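Local coordinates for convulxin alpha (Crotalus durissus, PDB 1UMR), which activates platelets as a snake venom lectin, by binding to the platelet collagen receptor glycoprotein VI, at residues H40-I44 with V68-L72; F65-S69 with I125-C129; I101-L106 with F117-C121. All blocks are in the same frame, centred on the assembly; numbering follows the deposited sequence.

Interaction 1: residues H40-I44 with V68-L72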
loop_
_atom_site.group_PDB
_atom_site.type_symbol
_atom_site.label_atom_id
_atom_site.label_comp_id
_atom_site.label_asym_id
_atom_site.label_seq_id
_atom_site.Cartn_x
_atom_site.Cartn_y
_atom_site.Cartn_z
ATOM N N HIS A 40 34.478 -36.337 13.402
ATOM C CA HIS A 40 34.573 -35.819 12.034
ATOM C C HIS A 40 35.712 -34.763 11.981
ATOM O O HIS A 40 36.143 -34.329 13.077
ATOM C CB HIS A 40 33.300 -35.082 11.753
ATOM C CG HIS A 40 32.193 -36.007 11.462
ATOM N ND1 HIS A 40 31.112 -36.198 12.318
ATOM C CD2 HIS A 40 32.052 -36.890 10.458
ATOM C CE1 HIS A 40 30.324 -37.131 11.800
ATOM N NE2 HIS A 40 30.877 -37.568 10.680
ATOM N N LEU A 41 36.204 -34.365 10.776
ATOM C CA LEU A 41 36.989 -33.121 10.699
ATOM C C LEU A 41 36.226 -32.012 11.482
ATOM O O LEU A 41 35.007 -32.065 11.538
ATOM C CB LEU A 41 37.155 -32.686 9.260
ATOM C CG LEU A 41 38.194 -33.553 8.580
ATOM C CD1 LEU A 41 38.055 -33.228 7.034
ATOM C CD2 LEU A 41 39.577 -33.095 9.218
ATOM N N VAL A 42 36.902 -31.037 12.098
ATOM C CA VAL A 42 36.126 -29.985 12.738
ATOM C C VAL A 42 35.075 -29.302 11.821
ATOM O O VAL A 42 35.313 -28.978 10.665
ATOM C CB VAL A 42 36.930 -28.692 13.112
ATOM C CG1 VAL A 42 36.968 -28.345 14.525
ATOM C CG2 VAL A 42 38.106 -28.462 12.363
ATOM N N SER A 43 33.988 -28.914 12.462
ATOM C CA SER A 43 33.025 -27.952 12.046
ATOM C C SER A 43 33.027 -26.692 12.985
ATOM O O SER A 43 33.224 -26.771 14.181
ATOM C CB SER A 43 31.626 -28.605 12.088
ATOM O OG SER A 43 31.240 -29.039 13.378
ATOM N N ILE A 44 32.750 -25.533 12.463
ATOM C CA ILE A 44 33.034 -24.387 13.263
ATOM C C ILE A 44 31.759 -23.587 13.075
ATOM O O ILE A 44 31.460 -23.216 11.938
ATOM C CB ILE A 44 34.192 -23.633 12.639
ATOM C CG1 ILE A 44 35.428 -24.490 12.690
ATOM C CG2 ILE A 44 34.288 -22.261 13.200
ATOM C CD1 ILE A 44 36.677 -23.816 12.270
ATOM N N VAL A 68 45.505 -26.130 7.775
ATOM C CA VAL A 68 44.785 -27.211 8.514
ATOM C C VAL A 68 43.438 -27.483 7.872
ATOM O O VAL A 68 42.628 -26.560 7.640
ATOM C CB VAL A 68 44.625 -26.899 10.033
ATOM C CG1 VAL A 68 44.211 -28.147 10.817
ATOM C CG2 VAL A 68 45.949 -26.503 10.604
ATOM N N SER A 69 43.204 -28.733 7.543
ATOM C CA SER A 69 41.888 -29.091 6.948
ATOM C C SER A 69 40.713 -28.840 7.964
ATOM O O SER A 69 40.841 -29.152 9.140
ATOM C CB SER A 69 41.887 -30.553 6.520
ATOM O OG SER A 69 42.429 -30.764 5.209
ATOM N N ILE A 70 39.586 -28.288 7.516
ATOM C CA ILE A 70 38.344 -28.386 8.282
ATOM C C ILE A 70 37.237 -29.110 7.401
ATOM O O ILE A 70 37.488 -29.576 6.255
ATOM C CB ILE A 70 37.909 -27.105 8.726
ATOM C CG1 ILE A 70 37.442 -26.358 7.492
ATOM C CG2 ILE A 70 39.065 -26.380 9.476
ATOM C CD1 ILE A 70 37.183 -24.952 7.663
ATOM N N GLY A 71 36.051 -29.294 7.965
ATOM C CA GLY A 71 35.133 -30.349 7.525
ATOM C C GLY A 71 34.136 -29.834 6.472
ATOM O O GLY A 71 33.093 -30.470 6.223
ATOM N N LEU A 72 34.426 -28.707 5.813
ATOM C CA LEU A 72 33.451 -28.216 4.826
ATOM C C LEU A 72 33.804 -28.675 3.469
ATOM O O LEU A 72 34.976 -28.504 2.958
ATOM C CB LEU A 72 33.410 -26.703 4.828
ATOM C CG LEU A 72 32.306 -25.938 5.486
ATOM C CD1 LEU A 72 32.572 -24.377 5.224
ATOM C CD2 LEU A 72 30.839 -26.315 5.039
#

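Interaction 2: residues F65-S69 with I125-C129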
loop_
_atom_site.group_PDB
_atom_site.type_symbol
_atom_site.label_atom_id
_atom_site.label_comp_id
_atom_site.label_asym_id
_atom_site.label_seq_id
_atom_site.Cartn_x
_atom_site.Cartn_y
_atom_site.Cartn_z
ATOM N N PHE A 65 54.267 -26.676 9.430
ATOM C CA PHE A 65 52.982 -26.810 8.780
ATOM C C PHE A 65 52.335 -25.446 8.956
ATOM O O PHE A 65 52.621 -24.703 9.931
ATOM C CB PHE A 65 52.106 -27.943 9.402
ATOM C CG PHE A 65 52.712 -29.382 9.291
ATOM C CD1 PHE A 65 52.686 -30.262 10.415
ATOM C CD2 PHE A 65 53.262 -29.851 8.092
ATOM C CE1 PHE A 65 53.220 -31.593 10.344
ATOM C CE2 PHE A 65 53.836 -31.169 8.009
ATOM C CZ PHE A 65 53.797 -32.063 9.140
ATOM N N SER A 66 51.486 -25.085 7.999
ATOM C CA SER A 66 50.742 -23.842 8.131
ATOM C C SER A 66 49.320 -23.876 7.484
ATOM O O SER A 66 48.621 -22.863 7.383
ATOM C CB SER A 66 51.588 -22.721 7.530
ATOM O OG SER A 66 51.799 -23.047 6.176
ATOM N N HIS A 67 48.855 -25.050 7.104
ATOM C CA HIS A 67 47.492 -25.173 6.612
ATOM C C HIS A 67 46.781 -26.306 7.422
ATOM O O HIS A 67 47.400 -27.350 7.733
ATOM C CB HIS A 67 47.592 -25.556 5.120
ATOM C CG HIS A 67 48.008 -24.428 4.242
ATOM N ND1 HIS A 67 47.981 -24.508 2.878
ATOM C CD2 HIS A 67 48.442 -23.181 4.543
ATOM C CE1 HIS A 67 48.342 -23.345 2.367
ATOM N NE2 HIS A 67 48.641 -22.525 3.361
ATOM N N VAL A 68 45.505 -26.130 7.775
ATOM C CA VAL A 68 44.785 -27.211 8.514
ATOM C C VAL A 68 43.438 -27.483 7.872
ATOM O O VAL A 68 42.628 -26.560 7.640
ATOM C CB VAL A 68 44.625 -26.899 10.033
ATOM C CG1 VAL A 68 44.211 -28.147 10.817
ATOM C CG2 VAL A 68 45.949 -26.503 10.604
ATOM N N SER A 69 43.204 -28.733 7.543
ATOM C CA SER A 69 41.888 -29.091 6.948
ATOM C C SER A 69 40.713 -28.840 7.964
ATOM O O SER A 69 40.841 -29.152 9.140
ATOM C CB SER A 69 41.887 -30.553 6.520
ATOM O OG SER A 69 42.429 -30.764 5.209
ATOM N N ILE A 125 47.607 -32.336 4.221
ATOM C CA ILE A 125 47.935 -31.433 5.292
ATOM C C ILE A 125 47.454 -31.964 6.677
ATOM O O ILE A 125 46.725 -32.974 6.762
ATOM C CB ILE A 125 47.412 -30.032 5.031
ATOM C CG1 ILE A 125 45.927 -30.091 4.630
ATOM C CG2 ILE A 125 48.202 -29.328 3.914
ATOM C CD1 ILE A 125 45.263 -28.729 4.613
ATOM N N PRO A 126 47.945 -31.314 7.751
ATOM C CA PRO A 126 47.435 -31.584 9.087
ATOM C C PRO A 126 45.954 -31.190 9.081
ATOM O O PRO A 126 45.478 -30.587 8.093
ATOM C CB PRO A 126 48.304 -30.717 10.028
ATOM C CG PRO A 126 49.015 -29.731 9.127
ATOM C CD PRO A 126 49.007 -30.290 7.747
ATOM N N PHE A 127 45.245 -31.556 10.155
ATOM C CA PHE A 127 43.820 -31.411 10.205
ATOM C C PHE A 127 43.388 -31.439 11.654
ATOM O O PHE A 127 44.176 -31.938 12.534
ATOM C CB PHE A 127 43.212 -32.552 9.433
ATOM C CG PHE A 127 43.626 -33.866 9.913
ATOM C CD1 PHE A 127 44.743 -34.464 9.411
ATOM C CD2 PHE A 127 42.881 -34.555 10.864
ATOM C CE1 PHE A 127 45.151 -35.749 9.826
ATOM C CE2 PHE A 127 43.280 -35.842 11.243
ATOM C CZ PHE A 127 44.460 -36.429 10.699
ATOM N N VAL A 128 42.183 -30.881 11.910
ATOM C CA VAL A 128 41.600 -30.884 13.240
ATOM C C VAL A 128 40.442 -31.817 13.329
ATOM O O VAL A 128 39.636 -31.824 12.427
ATOM C CB VAL A 128 41.195 -29.433 13.652
ATOM C CG1 VAL A 128 40.496 -29.347 15.080
ATOM C CG2 VAL A 128 42.418 -28.593 13.671
ATOM N N CYS A 129 40.387 -32.653 14.389
ATOM C CA CYS A 129 39.248 -33.537 14.667
ATOM C C CYS A 129 38.288 -32.966 15.748
ATOM O O CYS A 129 38.706 -32.201 16.639
ATOM C CB CYS A 129 39.698 -34.897 15.107
ATOM S SG CYS A 129 40.502 -35.829 13.779
#

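Interaction 3: residues I101-L106 with F117-C121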
loop_
_atom_site.group_PDB
_atom_site.type_symbol
_atom_site.label_atom_id
_atom_site.label_comp_id
_atom_site.label_asym_id
_atom_site.label_seq_id
_atom_site.Cartn_x
_atom_site.Cartn_y
_atom_site.Cartn_z
ATOM N N ILE A 101 40.212 -27.602 -9.426
ATOM C CA ILE A 101 39.008 -27.973 -8.681
ATOM C C ILE A 101 39.251 -27.921 -7.201
ATOM O O ILE A 101 40.041 -28.757 -6.701
ATOM C CB ILE A 101 38.486 -29.359 -9.128
ATOM C CG1 ILE A 101 38.057 -29.313 -10.612
ATOM C CG2 ILE A 101 37.317 -29.912 -8.221
ATOM C CD1 ILE A 101 37.810 -30.853 -11.112
ATOM N N THR A 102 38.573 -26.966 -6.504
ATOM C CA THR A 102 38.903 -26.677 -5.094
ATOM C C THR A 102 37.627 -26.826 -4.310
ATOM O O THR A 102 36.929 -25.822 -4.065
ATOM C CB THR A 102 39.490 -25.242 -4.872
ATOM O OG1 THR A 102 38.711 -24.201 -5.545
ATOM C CG2 THR A 102 40.954 -25.095 -5.536
ATOM N N LYS A 103 37.328 -28.081 -3.960
ATOM C CA LYS A 103 36.065 -28.470 -3.334
ATOM C C LYS A 103 36.133 -28.735 -1.774
ATOM O O LYS A 103 35.100 -28.959 -1.108
ATOM C CB LYS A 103 35.555 -29.736 -4.012
ATOM C CG LYS A 103 34.858 -29.537 -5.331
ATOM C CD LYS A 103 34.416 -30.967 -5.921
ATOM C CE LYS A 103 33.353 -30.753 -7.082
ATOM N NZ LYS A 103 32.927 -32.165 -7.487
ATOM N N CYS A 104 37.351 -28.735 -1.240
ATOM C CA CYS A 104 37.573 -28.813 0.195
ATOM C C CYS A 104 37.843 -27.455 0.863
ATOM O O CYS A 104 37.672 -26.351 0.247
ATOM C CB CYS A 104 38.672 -29.850 0.452
ATOM S SG CYS A 104 37.844 -31.362 0.150
ATOM N N SER A 105 38.233 -27.484 2.145
ATOM C CA SER A 105 38.510 -26.211 2.842
ATOM C C SER A 105 39.504 -26.325 3.968
ATOM O O SER A 105 39.844 -27.416 4.427
ATOM C CB SER A 105 37.257 -25.571 3.351
ATOM O OG SER A 105 36.745 -26.517 4.242
ATOM N N LEU A 106 40.045 -25.168 4.352
ATOM C CA LEU A 106 41.204 -25.155 5.189
ATOM C C LEU A 106 41.367 -23.860 6.006
ATOM O O LEU A 106 40.653 -22.865 5.764
ATOM C CB LEU A 106 42.416 -25.496 4.321
ATOM C CG LEU A 106 43.450 -24.593 3.638
ATOM C CD1 LEU A 106 43.946 -25.309 2.435
ATOM C CD2 LEU A 106 43.010 -23.251 3.284
ATOM N N PHE A 117 39.283 -20.956 3.784
ATOM C CA PHE A 117 39.797 -20.886 2.428
ATOM C C PHE A 117 39.409 -22.132 1.615
ATOM O O PHE A 117 39.514 -23.260 2.111
ATOM C CB PHE A 117 41.326 -20.824 2.504
ATOM C CG PHE A 117 41.837 -19.473 2.944
ATOM C CD1 PHE A 117 42.265 -18.555 1.987
ATOM C CD2 PHE A 117 41.856 -19.107 4.329
ATOM C CE1 PHE A 117 42.768 -17.312 2.371
ATOM C CE2 PHE A 117 42.353 -17.829 4.719
ATOM C CZ PHE A 117 42.797 -16.917 3.729
ATOM N N VAL A 118 38.960 -21.957 0.384
ATOM C CA VAL A 118 38.752 -23.091 -0.515
ATOM C C VAL A 118 40.115 -23.770 -0.866
ATOM O O VAL A 118 41.180 -23.135 -0.909
ATOM C CB VAL A 118 38.158 -22.602 -1.789
ATOM C CG1 VAL A 118 37.953 -23.773 -2.696
ATOM C CG2 VAL A 118 36.795 -21.945 -1.512
ATOM N N ALA A 119 40.079 -25.082 -1.068
ATOM C CA ALA A 119 41.268 -25.842 -1.352
ATOM C C ALA A 119 40.923 -27.108 -2.152
ATOM O O ALA A 119 39.854 -27.663 -2.051
ATOM C CB ALA A 119 42.002 -26.278 0.016
ATOM N N SER A 120 41.930 -27.580 -2.840
ATOM C CA SER A 120 42.006 -28.853 -3.479
ATOM C C SER A 120 41.759 -29.914 -2.405
ATOM O O SER A 120 42.345 -29.827 -1.327
ATOM C CB SER A 120 43.468 -28.940 -4.047
ATOM O OG SER A 120 43.807 -30.189 -4.615
ATOM N N CYS A 121 40.894 -30.903 -2.683
ATOM C CA CYS A 121 40.757 -32.053 -1.805
ATOM C C CYS A 121 41.986 -32.980 -1.839
ATOM O O CYS A 121 42.166 -33.812 -0.909
ATOM C CB CYS A 121 39.494 -32.838 -2.127
ATOM S SG CYS A 121 38.096 -31.760 -1.833
HETATM O O HOH W 1 39.144 -30.372 -4.847
#

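Interaction 1: residues H40-I44 with V68-L72
The carbonyl oxygen of Val42 takes the backbone N-H of Gly71, with Val42 O to Gly71 N at 2.8 Å, and this is the one hydrogen bond between 40-44 and 68-72. The donor lies well out in front of the carbonyl, at a C=O...N angle of 158°, yet the N-H itself points somewhat off the oxygen, with 134° at the hydrogen. A single bond of this kind pins two segments together at a point, and apolar groups do the rest. Gly71 has no side chain, and Leu41 takes advantage of it: Leu41 CB rests on Gly71 CA at 3.5 Å. The Leu41 CG is anti to its own carbonyl carbon (chi1 -76°), which sets the branch alongside the backbone of 69-71. Leu41 CD1 reaches Ile70 O at 3.8 Å, while CD2 comes near Ser69 O. On the next residue the direction changes. Val42 CG2 meets Ile70 CG2 at 3.7 Å, the two branched side chains crossing at a slant, and Ile44 CD1 only brushes the same Ile70 methyl at 4.5 Å. All of these residues are buried. Ile70 O, skirted by the Leu41 methyl, is itself satisfied by the indole N-H of Trp25. The contact sits where strand 67-74 is interrupted, close to the centre of this C-type lectin domain. Leu41 is backed by Trp25, Ala28 and Cys32 of helix 25-35, Val42 also packs on Val128 of strand 125-131, and Trp116 lies against Ile44 and Ile70. Beyond Gly71, Leu72 pairs antiparallel with a strand of another protein chain, so that strand 67-74 leads from the core straight into the subunit interface.

Interaction 2: residues F65-S69 with I125-C129
Phe65 meets Pro126 at the start of the segment: Phe65 CB lies 3.6 Å from Pro126 CG, and Pro126 CD sits over one face of the phenyl ring, the two side chains being set at a slant to each other. Past Ser66, the carbonyl of His67 presses on the same proline ring, His67 O to Pro126 CG being 3.2 Å. His67 CB stands about equally far from the CD1 and CG2 methyls of Ile125, but the imidazole heads off toward Glu110. Val68 CG1 is anti to the backbone N (chi1 -166°), and this branch packs closely on the neighbouring strand, 3.3 Å from Phe127 CA and 3.4 Å from Val128 CG2. Ile18 and Val57 also lie against Val68. Here the two sheets of the C-type lectin fold meet: strand 67-69 belongs to the three-stranded sheet, strand 125-129 to the four-stranded one. Their directions differ by 48°, and the backbones approach closely enough for just one bridge, Ser69 with Phe127. At the crossing one carbonyl serves two residues. Pro126 O receives a C-H...O contact from Val68 CA at 3.5 Å and a nearly straight hydrogen bond from Ser69 N, 3.0 Å long with 170° at the hydrogen. Ser69 then turns its side chain along the other strand, with OG 3.5 Å from Ile125 CD1 and CB 3.8 Å from Phe127 CB.

Interaction 3: residues I101-L106 with F117-C121
Cys104 and Cys121 are joined by a disulfide, SG to SG 2.0 Å with a torsion of 95° about the S-S bond, at the end of an antiparallel hairpin. It is one of the disulfides characteristic of the C-type lectin domain, here tying strand 104-108 to the end of 117-119. The tight part of the contact is strand 104-106 against 117-119. Cys104 N gives a bond to Ala119 O at 2.8 Å and Ala119 N returns one to Cys104 O, its N-H coming from above that carbonyl's plane; Leu106 and Phe117 exchange a second reciprocal pair. Leu106 CD1 lies against Ala119 CB on the face shared with Cys104. Regular pairing then gives way to a classic beta bulge, where Lys103 and Cys104 both stand opposite Ala119. On this looser, partly exposed side a water takes over from direct bonds: it donates to Ile101 O at 2.6 Å and accepts from Lys103 N at 3.1 Å and Cys121 N at 2.8 Å. The extended Lys103 chain leads away to Asn76 O and Glu78 O. Chemically, then, the disulfide supplies a covalent tie just where backbone hydrogen bonding between the strands runs out, and probably keeps the bulged end from fraying.

In the fold
Followed from the N terminus, interaction 1 closes first, bringing 40-44 back to 68-72 around a loop that contains helix 47-60. Interaction 2 opens on the stretch where interaction 1 ends, sharing Val68 and Ser69, and spans the long excursion to 125-129. Interaction 3 lies wholly within that excursion as a local hairpin, entered after interaction 1 has closed. The three are stitched together by the backbone: Val42 N probably bonds to Val128 O, and Ile70 N to Ser105 O. Strand 67-74 is shared by interactions 1 and 2 and borders interaction 3, set between strands 40-41 and 125-131 of one sheet and the hairpin 104-119 that completes the other.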